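PDB 6ZB6: glutathione transferase from Lolium rigidum, which probably conjugates glutathione to electrophilic xenobiotics, herbicides among them, as a phi class transferase of a grass weed linked to multiple-herbicide resistance. Local coordinates for residues 99-104 with 148-153; 107-112 with 141-146; 114-119 with 177-182. All blocks are in the same frame, centred on the assembly; numbering follows the deposited sequence.

Contact 1: 99-104 with 148-153; sequences DVWTEV and EVYEAR
The two long antiparallel helices of the all-helical C-terminal domain of a glutathione transferase meet here through W101, Y150 and R153. The 99-104 and 148-153 segments belong to helices 92-127 and 133-156. The axes of these two segments come no closer than 13.7 Å and run nearly antiparallel. Large side chains therefore fill the gap. The indole of W101 reaches across and turns the edge of its six-membered ring to the face of Y150. This is a T-shaped pair, with planes at 88° and ring centroids 5.6 Å apart. W101 CZ3 is the leading atom, 4.0 Å from Y150 CE1. The R153 side chain crosses the indole at a slant. Its CG stands anti to the backbone N (chi1 177°), and the chain then bends at chi2. This lays CD 3.4 Å from W101 CZ2. The guanidinium ends nearly parallel to the indole, 8° between planes, with W101 NE1 over its face and 3.6 Å from R153 NE. R153 NE donates to L160 O, which would help to keep the group in this orientation. V104 CG1 packs on Y150 CE1 and lies 3.4 Å from Y150 OH. That hydroxyl is hydrogen-bonded to H172 NE2, so the polar end of the buried tyrosine has a partner. On the W101 ring, V100 CG1 and V104 CG2 of its own helix rest on one face. A168 and L160 also touch W101. A T-shaped W101-Y150 pair and a guanidinium stacked on the indole thus link the two antiparallel helices where they have diverged in the GST C-terminal helical bundle.

Contact 2: 107-112 with 141-146; sequences HTYNPA and EKLKKV. With NA (sodium ion), chain J.
V146 and A112 carry the tight part of this contact, where helices 92-127 and 133-156 come close. The axes of the two segments approach to 9.0 Å at an angle of 143°. The CA atoms of A112 and L143 are 5.0 Å apart. The small A112 side chain permits this: its CB sits directly against the backbone of the other helix, 3.9 Å from L143 CA. V146 divides its two methyls. CG1 is anti to the backbone N (chi1 173°) and meets Y109 CD2 at 4.0 Å, with the valine and tyrosine side chains crossing at about a right angle. CG2 goes to T108 CG2, 3.9 Å away. L143 CD1 lies more loosely against Y109 CE2. On the inner side the Y109 hydroxyl is hydrogen-bonded to T176 OG1, and its ring packs edge-to-face with H172.

The outer side is looser. K142 is exposed and meets A112 CB with its backbone C and its CB. K144 turns along its own helix and forms a salt bridge with E141, NZ to OE2 3.0 Å, on the syn side of the carboxylate. T108 faces two ways: its methyl joins V146, while OG1 binds a sodium ion at 2.8 Å. A water is a second ligand, 2.7 Å from the sodium, and its bond to H107 O is weak. Cohesion between the helices is therefore apolar. The lysines, E141 and the sodium-binding hydroxyl form no hydrogen bond or salt bridge to the opposite segment.

Contact 3: 114-119 with 177-182; sequences SPIVYQ and FYFMAT. With GTB (S-(p-nitrobenzyl)glutathione), chain G.
I116 holds CG2 anti to its backbone N, and F179 does the same with CG (chi1 179°), which brings the isoleucine methyl to the phenyl ring. I116 CG2 lies 3.8 Å from F179 CE1, approaching the ring obliquely, and I116 CD1 touches the same carbon. V117 uses both methyls. CG1 packs on Y178 CB at 3.8 Å. CG2 lies at the start of F179, 3.5 Å from its backbone N. The contact is buried and joins helix 92-127 to the end region of helix 173-179, within the helical C-terminal domain of the GST fold. There the chain makes a type I beta turn from F179 to T182. F179 O accepts from T182 N and also, at 2.7 Å, from T182 OG1, which lies in the carbonyl plane on a lone pair. T182 OG1 is bonded to H184 N as well. The T182 methyl closes loosely on I116 O and V117 CA. The Y178 ring leads away from V117, and its hydroxyl is hydrogen-bonded to M11 O of the N-terminal part. One residue along the helix from V117, Y118 lies beside the nitrobenzyl ring of the bound S-(p-nitrobenzyl)glutathione, its OH 3.2 Å from ligand C2'.

Overall arrangement
From the N terminus the chain builds the thioredoxin-like sheet domain and then enters helix 92-127, which supplies the first segment of every contact in turn. Helix 133-156 runs back beside it. Contact 2 closes the shorter loop, 107-112 to 141-146, and contact 1 closes the wider loop around it, 99-104 to 148-153. Both join helices 92-127 and 133-156. They touch through V104 O and Y109 N, a probable hydrogen bond. Contact 3, whose loop crosses both others, ties helix 92-127 to helix 173-179, also within the helical domain. L143 of contact 2 packs on I116 and F179. Contacts 1 and 3 stay apart, their nearest atoms about 10 Å away.

Contact 1: 99-104 with 148-153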
loop_
_atom_site.group_PDB
_atom_site.type_symbol
_atom_site.label_atom_id
_atom_site.label_comp_id
_atom_site.label_asym_id
_atom_site.label_seq_id
_atom_site.Cartn_x
_atom_site.Cartn_y
_atom_site.Cartn_z
ATOM N N ASP A 99 -12.511 7.576 -5.210
ATOM C CA ASP A 99 -11.921 8.561 -4.303
ATOM C C ASP A 99 -12.348 8.326 -2.861
ATOM O O ASP A 99 -11.544 8.472 -1.933
ATOM C CB ASP A 99 -12.318 9.998 -4.725
ATOM C CG ASP A 99 -11.546 10.505 -5.919
ATOM O OD1 ASP A 99 -10.545 9.858 -6.310
ATOM O OD2 ASP A 99 -11.932 11.574 -6.468
ATOM N N VAL A 100 -13.632 8.037 -2.644
ATOM C CA VAL A 100 -14.128 7.835 -1.290
ATOM C C VAL A 100 -13.322 6.746 -0.599
ATOM O O VAL A 100 -12.802 6.932 0.511
ATOM C CB VAL A 100 -15.626 7.479 -1.312
ATOM C CG1 VAL A 100 -16.056 6.904 0.037
ATOM C CG2 VAL A 100 -16.471 8.695 -1.669
ATOM N N TRP A 101 -13.195 5.597 -1.248
ATOM C CA TRP A 101 -12.609 4.459 -0.555
ATOM C C TRP A 101 -11.085 4.511 -0.554
ATOM O O TRP A 101 -10.450 3.857 0.279
ATOM C CB TRP A 101 -13.169 3.160 -1.155
ATOM C CG TRP A 101 -14.602 3.014 -0.744
ATOM C CD1 TRP A 101 -15.703 3.429 -1.437
ATOM C CD2 TRP A 101 -15.089 2.488 0.506
ATOM N NE1 TRP A 101 -16.848 3.160 -0.711
ATOM C CE2 TRP A 101 -16.497 2.593 0.486
ATOM C CE3 TRP A 101 -14.468 1.923 1.630
ATOM C CZ2 TRP A 101 -17.301 2.145 1.542
ATOM C CZ3 TRP A 101 -15.268 1.484 2.685
ATOM C CH2 TRP A 101 -16.670 1.602 2.632
ATOM N N THR A 102 -10.488 5.321 -1.421
ATOM C CA THR A 102 -9.074 5.636 -1.274
ATOM C C THR A 102 -8.835 6.477 -0.022
ATOM O O THR A 102 -7.871 6.244 0.717
ATOM C CB THR A 102 -8.598 6.380 -2.526
ATOM O OG1 THR A 102 -8.768 5.522 -3.673
ATOM C CG2 THR A 102 -7.133 6.824 -2.380
ATOM N N GLU A 103 -9.698 7.473 0.216
ATOM C CA GLU A 103 -9.623 8.264 1.441
ATOM C C GLU A 103 -9.892 7.412 2.675
ATOM O O GLU A 103 -9.262 7.614 3.719
ATOM C CB GLU A 103 -10.617 9.426 1.389
ATOM C CG GLU A 103 -10.328 10.478 0.298
ATOM C CD GLU A 103 -8.975 11.129 0.461
ATOM O OE1 GLU A 103 -8.654 11.577 1.591
ATOM O OE2 GLU A 103 -8.225 11.200 -0.541
ATOM N N VAL A 104 -10.835 6.466 2.584
ATOM C CA VAL A 104 -11.089 5.590 3.724
ATOM C C VAL A 104 -9.819 4.852 4.112
ATOM O O VAL A 104 -9.481 4.750 5.302
ATOM C CB VAL A 104 -12.232 4.604 3.431
ATOM C CG1 VAL A 104 -12.320 3.589 4.563
ATOM C CG2 VAL A 104 -13.553 5.327 3.267
ATOM N N GLU A 148 -16.012 -4.604 10.191
ATOM C CA GLU A 148 -17.457 -4.801 10.113
ATOM C C GLU A 148 -18.080 -3.967 8.997
ATOM O O GLU A 148 -18.991 -4.436 8.303
ATOM C CB GLU A 148 -18.104 -4.472 11.456
ATOM C CG GLU A 148 -17.798 -5.546 12.531
ATOM C CD GLU A 148 -18.263 -5.164 13.927
ATOM O OE1 GLU A 148 -19.000 -4.164 14.072
ATOM O OE2 GLU A 148 -17.874 -5.867 14.889
ATOM N N VAL A 149 -17.609 -2.728 8.810
ATOM C CA VAL A 149 -18.116 -1.903 7.716
ATOM C C VAL A 149 -17.663 -2.457 6.370
ATOM O O VAL A 149 -18.449 -2.528 5.416
ATOM C CB VAL A 149 -17.672 -0.440 7.899
ATOM C CG1 VAL A 149 -18.089 0.398 6.694
ATOM C CG2 VAL A 149 -18.236 0.133 9.200
ATOM N N TYR A 150 -16.389 -2.856 6.265
ATOM C CA TYR A 150 -15.905 -3.432 5.012
ATOM C C TYR A 150 -16.672 -4.698 4.667
ATOM O O TYR A 150 -16.996 -4.946 3.498
ATOM C CB TYR A 150 -14.407 -3.739 5.111
ATOM C CG TYR A 150 -13.482 -2.570 4.782
ATOM C CD1 TYR A 150 -13.592 -1.352 5.452
ATOM C CD2 TYR A 150 -12.483 -2.702 3.831
ATOM C CE1 TYR A 150 -12.738 -0.294 5.166
ATOM C CE2 TYR A 150 -11.621 -1.640 3.532
ATOM C CZ TYR A 150 -11.751 -0.448 4.210
ATOM O OH TYR A 150 -10.908 0.598 3.900
ATOM N N GLU A 151 -16.971 -5.512 5.678
ATOM C CA GLU A 151 -17.693 -6.755 5.436
ATOM C C GLU A 151 -19.058 -6.481 4.829
ATOM O O GLU A 151 -19.469 -7.156 3.878
ATOM C CB GLU A 151 -17.826 -7.529 6.743
ATOM C CG GLU A 151 -18.600 -8.824 6.627
ATOM C CD GLU A 151 -17.851 -9.892 5.852
ATOM O OE1 GLU A 151 -16.645 -9.727 5.567
ATOM O OE2 GLU A 151 -18.478 -10.909 5.531
ATOM N N ALA A 152 -19.773 -5.484 5.362
ATOM C CA ALA A 152 -21.061 -5.106 4.793
ATOM C C ALA A 152 -20.897 -4.556 3.381
ATOM O O ALA A 152 -21.662 -4.915 2.478
ATOM C CB ALA A 152 -21.755 -4.084 5.698
ATOM N N ARG A 153 -19.888 -3.705 3.165
ATOM C CA ARG A 153 -19.676 -3.114 1.847
ATOM C C ARG A 153 -19.336 -4.182 0.812
ATOM O O ARG A 153 -19.868 -4.176 -0.306
ATOM C CB ARG A 153 -18.561 -2.068 1.930
ATOM C CG ARG A 153 -18.179 -1.422 0.608
ATOM C CD ARG A 153 -19.198 -0.397 0.186
ATOM N NE ARG A 153 -18.837 0.218 -1.091
ATOM C CZ ARG A 153 -19.705 0.834 -1.883
ATOM N NH1 ARG A 153 -20.972 0.924 -1.508
ATOM N NH2 ARG A 153 -19.308 1.355 -3.044
#

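Contact 2: 107-112 with 141-146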
loop_
_atom_site.group_PDB
_atom_site.type_symbol
_atom_site.label_atom_id
_atom_site.label_comp_id
_atom_site.label_asym_id
_atom_site.label_seq_id
_atom_site.Cartn_x
_atom_site.Cartn_y
_atom_site.Cartn_z
ATOM N N HIS A 107 -7.403 7.408 5.857
ATOM C CA HIS A 107 -7.769 8.062 7.102
ATOM C C HIS A 107 -8.603 7.236 8.065
ATOM O O HIS A 107 -8.840 7.700 9.191
ATOM C CB HIS A 107 -8.516 9.368 6.804
ATOM C CG HIS A 107 -7.690 10.321 6.016
ATOM N ND1 HIS A 107 -6.562 10.920 6.533
ATOM C CD2 HIS A 107 -7.772 10.718 4.723
ATOM C CE1 HIS A 107 -6.010 11.683 5.604
ATOM N NE2 HIS A 107 -6.723 11.575 4.496
ATOM N N THR A 108 -9.054 6.049 7.676
ATOM C CA THR A 108 -9.851 5.247 8.595
ATOM C C THR A 108 -9.260 3.848 8.735
ATOM O O THR A 108 -8.955 3.413 9.851
ATOM C CB THR A 108 -11.303 5.189 8.121
ATOM O OG1 THR A 108 -11.904 6.479 8.278
ATOM C CG2 THR A 108 -12.097 4.171 8.925
ATOM N N TYR A 109 -9.056 3.154 7.612
ATOM C CA TYR A 109 -8.574 1.774 7.667
ATOM C C TYR A 109 -7.095 1.725 8.021
ATOM O O TYR A 109 -6.700 1.023 8.952
ATOM C CB TYR A 109 -8.849 1.079 6.331
ATOM C CG TYR A 109 -8.278 -0.321 6.136
ATOM C CD1 TYR A 109 -6.959 -0.512 5.751
ATOM C CD2 TYR A 109 -9.080 -1.446 6.303
ATOM C CE1 TYR A 109 -6.440 -1.799 5.543
ATOM C CE2 TYR A 109 -8.575 -2.730 6.101
ATOM C CZ TYR A 109 -7.265 -2.896 5.724
ATOM O OH TYR A 109 -6.762 -4.153 5.524
ATOM N N ASN A 110 -6.257 2.474 7.303
ATOM C CA ASN A 110 -4.840 2.339 7.605
ATOM C C ASN A 110 -4.486 2.870 8.993
ATOM O O ASN A 110 -3.618 2.285 9.648
ATOM C CB ASN A 110 -3.957 3.019 6.552
ATOM C CG ASN A 110 -2.565 2.425 6.531
ATOM O OD1 ASN A 110 -2.401 1.203 6.375
ATOM N ND2 ASN A 110 -1.564 3.256 6.748
ATOM N N PRO A 111 -5.103 3.951 9.490
ATOM C CA PRO A 111 -4.814 4.357 10.878
ATOM C C PRO A 111 -5.200 3.315 11.915
ATOM O O PRO A 111 -4.621 3.302 13.008
ATOM C CB PRO A 111 -5.622 5.650 11.039
ATOM C CG PRO A 111 -5.585 6.239 9.671
ATOM C CD PRO A 111 -5.775 5.046 8.754
ATOM N N ALA A 112 -6.144 2.432 11.613
ATOM C CA ALA A 112 -6.471 1.373 12.557
ATOM C C ALA A 112 -5.555 0.165 12.424
ATOM O O ALA A 112 -5.232 -0.479 13.434
ATOM C CB ALA A 112 -7.928 0.944 12.374
ATOM N N GLU A 141 -9.306 -3.276 18.388
ATOM C CA GLU A 141 -10.727 -3.020 18.576
ATOM C C GLU A 141 -11.236 -2.012 17.557
ATOM O O GLU A 141 -12.353 -2.152 17.040
ATOM C CB GLU A 141 -10.997 -2.556 20.005
ATOM C CG GLU A 141 -10.903 -3.701 21.041
ATOM C CD GLU A 141 -11.552 -5.025 20.578
ATOM O OE1 GLU A 141 -12.795 -5.064 20.419
ATOM O OE2 GLU A 141 -10.818 -6.032 20.395
ATOM N N LYS A 142 -10.422 -1.002 17.231
ATOM C CA LYS A 142 -10.807 -0.076 16.174
ATOM C C LYS A 142 -10.848 -0.772 14.821
ATOM O O LYS A 142 -11.771 -0.545 14.032
ATOM C CB LYS A 142 -9.838 1.111 16.139
ATOM C CG LYS A 142 -10.112 2.140 17.232
ATOM C CD LYS A 142 -8.828 2.763 17.744
ATOM C CE LYS A 142 -8.877 4.278 17.666
ATOM N NZ LYS A 142 -7.592 4.896 18.110
ATOM N N LEU A 143 -9.857 -1.623 14.533
ATOM C CA LEU A 143 -9.824 -2.302 13.237
ATOM C C LEU A 143 -11.036 -3.208 13.055
ATOM O O LEU A 143 -11.632 -3.256 11.968
ATOM C CB LEU A 143 -8.526 -3.101 13.092
ATOM C CG LEU A 143 -8.312 -3.813 11.754
ATOM C CD1 LEU A 143 -8.322 -2.806 10.586
ATOM C CD2 LEU A 143 -6.995 -4.569 11.784
ATOM N N LYS A 144 -11.405 -3.953 14.103
ATOM C CA LYS A 144 -12.574 -4.824 14.010
ATOM C C LYS A 144 -13.815 -4.033 13.615
ATOM O O LYS A 144 -14.606 -4.485 12.775
ATOM C CB LYS A 144 -12.807 -5.550 15.335
ATOM C CG LYS A 144 -11.845 -6.704 15.620
ATOM C CD LYS A 144 -11.992 -7.175 17.068
ATOM C CE LYS A 144 -10.962 -8.245 17.413
ATOM N NZ LYS A 144 -11.002 -8.588 18.870
ATOM N N LYS A 145 -13.991 -2.838 14.188
ATOM C CA LYS A 145 -15.146 -2.020 13.823
ATOM C C LYS A 145 -15.074 -1.599 12.362
ATOM O O LYS A 145 -16.081 -1.640 11.646
ATOM C CB LYS A 145 -15.246 -0.794 14.733
ATOM C CG LYS A 145 -15.598 -1.107 16.187
ATOM C CD LYS A 145 -16.783 -2.059 16.299
ATOM C CE LYS A 145 -16.973 -2.557 17.737
ATOM N NZ LYS A 145 -17.504 -3.959 17.807
ATOM N N VAL A 146 -13.891 -1.195 11.903
ATOM C CA VAL A 146 -13.698 -0.896 10.484
ATOM C C VAL A 146 -14.050 -2.115 9.635
ATOM O O VAL A 146 -14.763 -2.015 8.628
ATOM C CB VAL A 146 -12.247 -0.438 10.230
ATOM C CG1 VAL A 146 -11.977 -0.280 8.723
ATOM C CG2 VAL A 146 -11.959 0.851 10.967
HETATM NA NA NA J . -12.640 6.872 10.990
HETATM O O HOH W 1 -10.487 8.001 12.168
#

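Contact 3: 114-119 with 177-182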
loop_
_atom_site.group_PDB
_atom_site.type_symbol
_atom_site.label_atom_id
_atom_site.label_comp_id
_atom_site.label_asym_id
_atom_site.label_seq_id
_atom_site.Cartn_x
_atom_site.Cartn_y
_atom_site.Cartn_z
ATOM N N SER A 114 -2.358 0.016 10.559
ATOM C CA SER A 114 -0.934 0.333 10.617
ATOM C C SER A 114 -0.304 0.230 12.006
ATOM O O SER A 114 0.821 -0.292 12.099
ATOM C CB SER A 114 -0.716 1.747 10.035
ATOM O OG SER A 114 0.653 2.070 10.029
ATOM N N PRO A 115 -0.930 0.687 13.099
ATOM C CA PRO A 115 -0.260 0.560 14.404
ATOM C C PRO A 115 0.053 -0.868 14.779
ATOM O O PRO A 115 1.081 -1.121 15.426
ATOM C CB PRO A 115 -1.268 1.187 15.376
ATOM C CG PRO A 115 -2.005 2.164 14.540
ATOM C CD PRO A 115 -2.184 1.449 13.228
ATOM N N ILE A 116 -0.796 -1.817 14.378
ATOM C CA ILE A 116 -0.524 -3.217 14.678
ATOM C C ILE A 116 0.717 -3.689 13.934
ATOM O O ILE A 116 1.542 -4.422 14.488
ATOM C CB ILE A 116 -1.756 -4.083 14.361
ATOM C CG1 ILE A 116 -2.959 -3.595 15.177
ATOM C CG2 ILE A 116 -1.473 -5.569 14.689
ATOM C CD1 ILE A 116 -4.305 -3.944 14.581
ATOM N N VAL A 117 0.886 -3.261 12.681
ATOM C CA VAL A 117 2.089 -3.609 11.928
ATOM C C VAL A 117 3.322 -3.000 12.587
ATOM O O VAL A 117 4.351 -3.669 12.755
ATOM C CB VAL A 117 1.956 -3.164 10.459
ATOM C CG1 VAL A 117 3.275 -3.369 9.728
ATOM C CG2 VAL A 117 0.833 -3.932 9.781
ATOM N N TYR A 118 3.235 -1.718 12.969
ATOM C CA TYR A 118 4.348 -1.057 13.651
ATOM C C TYR A 118 4.713 -1.782 14.935
ATOM O O TYR A 118 5.884 -2.098 15.176
ATOM C CB TYR A 118 3.989 0.396 13.968
ATOM C CG TYR A 118 4.332 1.364 12.868
ATOM C CD1 TYR A 118 5.595 1.940 12.791
ATOM C CD2 TYR A 118 3.392 1.705 11.900
ATOM C CE1 TYR A 118 5.911 2.832 11.779
ATOM C CE2 TYR A 118 3.698 2.592 10.882
ATOM C CZ TYR A 118 4.958 3.151 10.827
ATOM O OH TYR A 118 5.255 4.034 9.817
ATOM N N GLN A 119 3.715 -2.048 15.777
ATOM C CA GLN A 119 4.001 -2.584 17.100
ATOM C C GLN A 119 4.460 -4.037 17.045
ATOM O O GLN A 119 5.271 -4.453 17.879
ATOM C CB GLN A 119 2.767 -2.458 17.990
ATOM C CG GLN A 119 2.374 -1.035 18.328
ATOM C CD GLN A 119 3.414 -0.331 19.175
ATOM O OE1 GLN A 119 4.182 -0.971 19.886
ATOM N NE2 GLN A 119 3.441 0.999 19.100
ATOM N N PHE A 177 -0.623 -6.465 3.667
ATOM C CA PHE A 177 0.338 -7.533 3.425
ATOM C C PHE A 177 1.175 -7.827 4.667
ATOM O O PHE A 177 1.322 -8.988 5.073
ATOM C CB PHE A 177 1.247 -7.169 2.253
ATOM C CG PHE A 177 2.293 -8.206 1.977
ATOM C CD1 PHE A 177 1.937 -9.433 1.447
ATOM C CD2 PHE A 177 3.620 -7.972 2.291
ATOM C CE1 PHE A 177 2.894 -10.408 1.209
ATOM C CE2 PHE A 177 4.579 -8.939 2.051
ATOM C CZ PHE A 177 4.214 -10.155 1.506
ATOM N N TYR A 178 1.723 -6.782 5.292
ATOM C CA TYR A 178 2.558 -6.968 6.476
ATOM C C TYR A 178 1.732 -7.348 7.696
ATOM O O TYR A 178 2.203 -8.123 8.545
ATOM C CB TYR A 178 3.378 -5.706 6.753
ATOM C CG TYR A 178 4.604 -5.589 5.868
ATOM C CD1 TYR A 178 5.460 -6.669 5.695
ATOM C CD2 TYR A 178 4.907 -4.401 5.207
ATOM C CE1 TYR A 178 6.579 -6.583 4.886
ATOM C CE2 TYR A 178 6.030 -4.299 4.391
ATOM C CZ TYR A 178 6.868 -5.396 4.235
ATOM O OH TYR A 178 7.994 -5.319 3.422
ATOM N N PHE A 179 0.505 -6.831 7.801
ATOM C CA PHE A 179 -0.399 -7.282 8.860
ATOM C C PHE A 179 -0.550 -8.802 8.840
ATOM O O PHE A 179 -0.614 -9.447 9.899
ATOM C CB PHE A 179 -1.764 -6.595 8.708
ATOM C CG PHE A 179 -2.786 -7.019 9.742
ATOM C CD1 PHE A 179 -2.865 -6.367 10.968
ATOM C CD2 PHE A 179 -3.669 -8.058 9.481
ATOM C CE1 PHE A 179 -3.806 -6.751 11.916
ATOM C CE2 PHE A 179 -4.615 -8.459 10.437
ATOM C CZ PHE A 179 -4.678 -7.802 11.657
ATOM N N MET A 180 -0.589 -9.398 7.643
ATOM C CA MET A 180 -0.705 -10.850 7.528
ATOM C C MET A 180 0.520 -11.581 8.054
ATOM O O MET A 180 0.480 -12.813 8.174
ATOM C CB MET A 180 -0.964 -11.260 6.073
ATOM C CG MET A 180 -2.309 -10.787 5.516
ATOM S SD MET A 180 -3.696 -11.212 6.601
ATOM C CE MET A 180 -4.917 -9.994 6.125
ATOM N N ALA A 181 1.592 -10.865 8.384
ATOM C CA ALA A 181 2.753 -11.458 9.025
ATOM C C ALA A 181 2.766 -11.262 10.532
ATOM O O ALA A 181 3.705 -11.714 11.196
ATOM C CB ALA A 181 4.040 -10.893 8.422
ATOM N N THR A 182 1.759 -10.610 11.092
ATOM C CA THR A 182 1.704 -10.395 12.531
ATOM C C THR A 182 0.966 -11.542 13.198
ATOM O O THR A 182 0.356 -12.378 12.529
ATOM C CB THR A 182 1.008 -9.079 12.833
ATOM O OG1 THR A 182 -0.396 -9.241 12.599
ATOM C CG2 THR A 182 1.600 -7.921 11.958
HETATM N N1 GTB G . 2.793 9.843 3.280
HETATM C CA1 GTB G . 4.096 9.349 2.864
HETATM C C1 GTB G . 3.938 8.528 1.575
HETATM O O11 GTB G . 2.922 7.800 1.402
HETATM O O12 GTB G . 4.817 8.571 0.672
HETATM C CB1 GTB G . 4.653 8.490 4.004
HETATM C CG1 GTB G . 6.011 7.938 3.573
HETATM C CD1 GTB G . 6.732 7.269 4.730
HETATM O OE1 GTB G . 6.247 7.206 5.818
HETATM N N2 GTB G . 8.031 6.697 4.476
HETATM C CA2 GTB G . 8.710 6.065 5.590
HETATM C C2 GTB G . 9.972 6.860 5.890
HETATM O O2 GTB G . 10.683 7.261 5.021
HETATM C CB2 GTB G . 9.056 4.621 5.219
HETATM S SG2 GTB G . 7.499 3.682 5.015
HETATM N N3 GTB G . 10.298 7.152 7.264
HETATM C CA3 GTB G . 11.504 7.902 7.549
HETATM C C3 GTB G . 11.170 9.166 8.335
HETATM O O31 GTB G . 12.073 9.736 9.008
HETATM O O32 GTB G . 10.002 9.644 8.313
HETATM C "C'" GTB G . 6.689 3.555 6.637
HETATM C "C1'" GTB G . 7.629 2.823 7.590
HETATM C "C2'" GTB G . 8.146 3.485 8.692
HETATM C "C3'" GTB G . 9.003 2.827 9.563
HETATM C "C4'" GTB G . 9.339 1.501 9.335
HETATM N N41 GTB G . 10.243 0.805 10.248
HETATM O O41 GTB G . 10.688 1.419 11.433
HETATM O O42 GTB G . 10.606 -0.278 9.981
HETATM C "C5'" GTB G . 8.822 0.840 8.227
HETATM C "C6'" GTB G . 7.966 1.497 7.354
#